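Local coordinates for protein peptidyl-prolyl cis-trans isomerase ([Pseudomonas syringae] pv. tomato str. DC3000, PDB 5XB0) that probably catalyses the cis-trans isomerisation of peptide bonds preceding proline, as the FKBP-type rotamase domain of a longer protein, at residues Q73-L77 and D78-S82; N90-T93 and G94-W97. One frame throughout, in Å; residues are numbered along the deposited sequence.

Interaction 1: residues Q73-L77 and D78-S82; sequences QWFRL and DSVIS
The guanidinium of Arg76 and the carboxylate of Asp78 meet edge to edge, their planes 28° apart and so nearly coplanar. Arg76 NH2 donates almost straight (177°) to the syn lone pair of Asp78 OD2, 2.8 Å away, and that oxygen lies in the guanidinium plane. Arg76 NE meets Asp78 OD1 at 3.0 Å, also on the syn side but with the oxygen tilted somewhat from the guanidinium plane. A bend in the arginine chain at chi3 (58°) turns its NE side to the carboxylate. Asp78 OD1 takes a second bond, on its anti side, from Ser79 OG at 2.7 Å, so the carboxylate is held by three bonds and its rotation is restrained.

Beneath this exposed polar layer, Arg76 to Ser79 form a type I beta turn, closed by Ser79 N donating to Arg76 O at 3.0 Å. In the FKBP domain this turn leads from strand 73-76, which pairs with strand 51-59, to the short helix 82-87, whose N-cap is Ile81. Val80 divides its two methyls between neighbours. CG1 meets Phe75 CB at 3.8 Å and approaches the ring obliquely, and CG2 lies 3.5 Å from Leu77 O. The Leu77 side chain packs against Pro46 and Leu88, and Leu77 O accepts a hydrogen bond from Thr85 OG1 of the helix. A tartaric acid molecule, probably from the crystallisation liquor, lies beside Val80 and hydrogen-bonds to Ile81 N, consistent with the ligand pocket of FKBP domains, where the corresponding isoleucine N-H commonly donates to a ligand.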
loop_
_atom_site.group_PDB
_atom_site.type_symbol
_atom_site.label_atom_id
_atom_site.label_comp_id
_atom_site.label_asym_id
_atom_site.label_seq_id
_atom_site.Cartn_x
_atom_site.Cartn_y
_atom_site.Cartn_z
ATOM N N GLN A 73 7.828 8.940 10.123
ATOM C CA GLN A 73 8.749 7.821 10.250
ATOM C C GLN A 73 9.516 7.597 8.953
ATOM O O GLN A 73 8.911 7.580 7.888
ATOM C CB GLN A 73 7.962 6.564 10.628
ATOM C CG GLN A 73 8.802 5.366 10.932
ATOM C CD GLN A 73 8.017 4.277 11.632
ATOM O OE1 GLN A 73 6.799 4.390 11.833
ATOM N NE2 GLN A 73 8.713 3.209 12.012
ATOM N N TRP A 74 10.835 7.410 9.057
ATOM C CA TRP A 74 11.693 7.116 7.902
ATOM C C TRP A 74 11.739 5.630 7.558
ATOM O O TRP A 74 11.893 4.780 8.449
ATOM C CB TRP A 74 13.126 7.600 8.152
ATOM C CG TRP A 74 13.302 9.084 8.091
ATOM C CD1 TRP A 74 13.383 9.946 9.144
ATOM C CD2 TRP A 74 13.428 9.882 6.907
ATOM N NE1 TRP A 74 13.550 11.232 8.691
ATOM C CE2 TRP A 74 13.590 11.219 7.320
ATOM C CE3 TRP A 74 13.418 9.598 5.540
ATOM C CZ2 TRP A 74 13.722 12.273 6.415
ATOM C CZ3 TRP A 74 13.571 10.648 4.639
ATOM C CH2 TRP A 74 13.714 11.966 5.084
ATOM N N PHE A 75 11.627 5.333 6.261
ATOM C CA PHE A 75 11.776 3.970 5.731
ATOM C C PHE A 75 12.660 3.972 4.488
ATOM O O PHE A 75 12.590 4.891 3.678
ATOM C CB PHE A 75 10.423 3.369 5.354
ATOM C CG PHE A 75 9.496 3.173 6.503
ATOM C CD1 PHE A 75 9.698 2.135 7.404
ATOM C CD2 PHE A 75 8.410 4.010 6.682
ATOM C CE1 PHE A 75 8.829 1.946 8.461
ATOM C CE2 PHE A 75 7.539 3.822 7.740
ATOM C CZ PHE A 75 7.751 2.788 8.630
ATOM N N ARG A 76 13.471 2.931 4.322
ATOM C CA ARG A 76 14.165 2.707 3.056
ATOM C C ARG A 76 13.217 2.062 2.061
ATOM O O ARG A 76 12.601 1.036 2.366
ATOM C CB ARG A 76 15.396 1.816 3.255
ATOM C CG ARG A 76 16.527 2.505 3.958
ATOM C CD ARG A 76 17.699 1.578 4.178
ATOM N NE ARG A 76 18.199 1.021 2.925
ATOM C CZ ARG A 76 19.477 0.732 2.701
ATOM N NH1 ARG A 76 20.383 0.962 3.644
ATOM N NH2 ARG A 76 19.850 0.226 1.535
ATOM N N LEU A 77 13.088 2.653 0.878
ATOM C CA LEU A 77 12.214 2.072 -0.144
ATOM C C LEU A 77 12.660 0.677 -0.582
ATOM O O LEU A 77 11.831 -0.131 -1.006
ATOM C CB LEU A 77 12.128 2.987 -1.366
ATOM C CG LEU A 77 11.121 4.128 -1.260
ATOM C CD1 LEU A 77 10.869 4.712 -2.635
ATOM C CD2 LEU A 77 9.810 3.666 -0.625
ATOM N N ASP A 78 13.953 0.378 -0.485
ATOM C CA ASP A 78 14.419 -0.941 -0.900
ATOM C C ASP A 78 14.181 -2.004 0.171
ATOM O O ASP A 78 14.562 -3.169 -0.002
ATOM C CB ASP A 78 15.910 -0.911 -1.307
ATOM C CG ASP A 78 16.865 -0.556 -0.161
ATOM O OD1 ASP A 78 16.482 -0.559 1.032
ATOM O OD2 ASP A 78 18.044 -0.277 -0.479
ATOM N N SER A 79 13.540 -1.619 1.273
ATOM C CA SER A 79 13.437 -2.519 2.410
ATOM C C SER A 79 12.024 -2.642 2.959
ATOM O O SER A 79 11.820 -3.182 4.049
ATOM C CB SER A 79 14.374 -2.060 3.526
ATOM O OG SER A 79 15.719 -2.165 3.115
ATOM N N VAL A 80 11.052 -2.152 2.201
ATOM C CA VAL A 80 9.644 -2.244 2.571
ATOM C C VAL A 80 8.912 -3.165 1.590
ATOM O O VAL A 80 9.523 -3.683 0.645
ATOM C CB VAL A 80 8.959 -0.854 2.587
ATOM C CG1 VAL A 80 9.532 0.004 3.711
ATOM C CG2 VAL A 80 9.117 -0.168 1.242
ATOM N N ILE A 81 7.617 -3.379 1.806
ATOM C CA ILE A 81 6.866 -4.228 0.879
ATOM C C ILE A 81 6.972 -3.642 -0.523
ATOM O O ILE A 81 7.057 -2.421 -0.698
ATOM C CB ILE A 81 5.377 -4.400 1.272
ATOM C CG1 ILE A 81 4.705 -3.054 1.493
ATOM C CG2 ILE A 81 5.243 -5.275 2.528
ATOM C CD1 ILE A 81 3.198 -3.144 1.613
ATOM N N SER A 82 7.011 -4.514 -1.523
ATOM C CA SER A 82 7.352 -4.062 -2.861
ATOM C C SER A 82 6.323 -3.086 -3.428
ATOM O O SER A 82 6.673 -2.257 -4.259
ATOM C CB SER A 82 7.553 -5.265 -3.797
ATOM O OG SER A 82 6.446 -6.133 -3.775
#

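Interaction 2: residues N90-T93 and G94-W97; sequences NMPT and GAKW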
loop_
_atom_site.group_PDB
_atom_site.type_symbol
_atom_site.label_atom_id
_atom_site.label_comp_id
_atom_site.label_asym_id
_atom_site.label_seq_id
_atom_site.Cartn_x
_atom_site.Cartn_y
_atom_site.Cartn_z
ATOM N N ASN A 90 6.397 7.459 -7.388
ATOM C CA ASN A 90 5.525 8.372 -8.115
ATOM C C ASN A 90 5.056 9.551 -7.282
ATOM O O ASN A 90 4.451 10.494 -7.808
ATOM C CB ASN A 90 4.297 7.620 -8.612
ATOM C CG ASN A 90 4.648 6.529 -9.581
ATOM O OD1 ASN A 90 5.005 6.808 -10.720
ATOM N ND2 ASN A 90 4.558 5.279 -9.136
ATOM N N MET A 91 5.322 9.491 -5.983
ATOM C CA MET A 91 4.644 10.367 -5.038
ATOM C C MET A 91 5.466 11.598 -4.674
ATOM O O MET A 91 6.577 11.475 -4.177
ATOM C CB MET A 91 4.312 9.583 -3.770
ATOM C CG MET A 91 3.380 10.332 -2.846
ATOM S SD MET A 91 2.925 9.324 -1.425
ATOM C CE MET A 91 1.709 10.390 -0.643
ATOM N N PRO A 92 4.922 12.801 -4.920
ATOM C CA PRO A 92 5.655 14.022 -4.566
ATOM C C PRO A 92 5.517 14.365 -3.081
ATOM O O PRO A 92 4.453 14.143 -2.498
ATOM C CB PRO A 92 4.996 15.095 -5.440
ATOM C CG PRO A 92 3.605 14.604 -5.638
ATOM C CD PRO A 92 3.652 13.090 -5.611
ATOM N N THR A 93 6.579 14.895 -2.486
ATOM C CA THR A 93 6.512 15.324 -1.092
ATOM C C THR A 93 5.350 16.300 -0.904
ATOM O O THR A 93 5.123 17.179 -1.738
ATOM C CB THR A 93 7.827 15.954 -0.650
ATOM O OG1 THR A 93 8.872 14.974 -0.748
ATOM C CG2 THR A 93 7.739 16.429 0.780
ATOM N N GLY A 94 4.580 16.110 0.162
ATOM C CA GLY A 94 3.422 16.951 0.416
ATOM C C GLY A 94 2.098 16.291 0.059
ATOM O O GLY A 94 1.031 16.697 0.540
ATOM N N ALA A 95 2.145 15.280 -0.794
ATOM C CA ALA A 95 0.912 14.606 -1.196
ATOM C C ALA A 95 0.365 13.710 -0.081
ATOM O O ALA A 95 1.104 13.283 0.815
ATOM C CB ALA A 95 1.137 13.788 -2.458
ATOM N N LYS A 96 -0.938 13.444 -0.151
ATOM C CA LYS A 96 -1.604 12.427 0.669
ATOM C C LYS A 96 -2.319 11.493 -0.294
ATOM O O LYS A 96 -3.181 11.936 -1.069
ATOM C CB LYS A 96 -2.607 13.041 1.654
ATOM C CG LYS A 96 -2.022 14.058 2.627
ATOM C CD LYS A 96 -2.947 14.234 3.839
ATOM C CE LYS A 96 -2.868 15.639 4.424
ATOM N NZ LYS A 96 -3.497 16.649 3.522
ATOM N N TRP A 97 -1.947 10.216 -0.252
ATOM C CA TRP A 97 -2.441 9.195 -1.173
ATOM C C TRP A 97 -3.091 8.025 -0.459
ATOM O O TRP A 97 -2.652 7.629 0.623
ATOM C CB TRP A 97 -1.297 8.642 -2.030
ATOM C CG TRP A 97 -0.899 9.510 -3.179
ATOM C CD1 TRP A 97 -1.346 10.772 -3.459
ATOM C CD2 TRP A 97 0.019 9.166 -4.221
ATOM N NE1 TRP A 97 -0.759 11.236 -4.618
ATOM C CE2 TRP A 97 0.070 10.262 -5.110
ATOM C CE3 TRP A 97 0.794 8.027 -4.499
ATOM C CZ2 TRP A 97 0.885 10.270 -6.245
ATOM C CZ3 TRP A 97 1.585 8.028 -5.640
ATOM C CH2 TRP A 97 1.622 9.146 -6.494
#
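Met91 lies across one face of the Trp97 indole. Its CG sits almost directly above the six-membered ring, 3.8 Å from the ring centroid and 10° off the normal, a CH-pi contact; SD follows at a slant, 4.5 Å from the same centroid, as a Met-aromatic contact. With CG anti to the backbone N (chi1 -169°) and the chain extended beyond it, the thioether runs back along the indole until the CE methyl lies against Trp97 CB and CG and reaches Ala95, 3.3 Å from Ala95 O and close to its CB. At the far end of the indole, Asn90 CB meets the ring edge in plane, 3.7 Å from Trp97 CH2, while Pro92 CD approaches obliquely near CZ2.

The bend that brings these side chains together is closed by Ala95 N donating to Pro92 O at 3.1 Å. Gly94 takes the positive phi (103°) that a type II turn needs at its third position. Further out, Glu37 OE2 accepts from Trp97 NE1 and helps to fix the indole's rotation, Leu128 packs against Met91, and Pro44 O holds Thr93 OG1. Pro92 to Ala95 thus form a type II beta turn, delivering the chain into strand 96-101 of the antiparallel FKBP sheet.

How the interactions relate
From the N terminus, strand 51-59 leads by way of strand 65-68 to strand 73-76, where interaction 1 turns the chain off the sheet and towards helix 82-87. After that helix, interaction 2 bends the chain back into the sheet at strand 96-101. The two contacts come in series, neither nesting nor crossing, and each closes a short local turn. The centres of interaction 1 and interaction 2 lie about 15 Å apart and the nearest atoms of the two about 7 Å apart, without touching. Together they bracket the helical excursion between two strands that do not pair directly: strand 73-76 lies beside 51-59, strand 96-101 beside 34-37, and strand 122-132 joins 51-59 to 96-101.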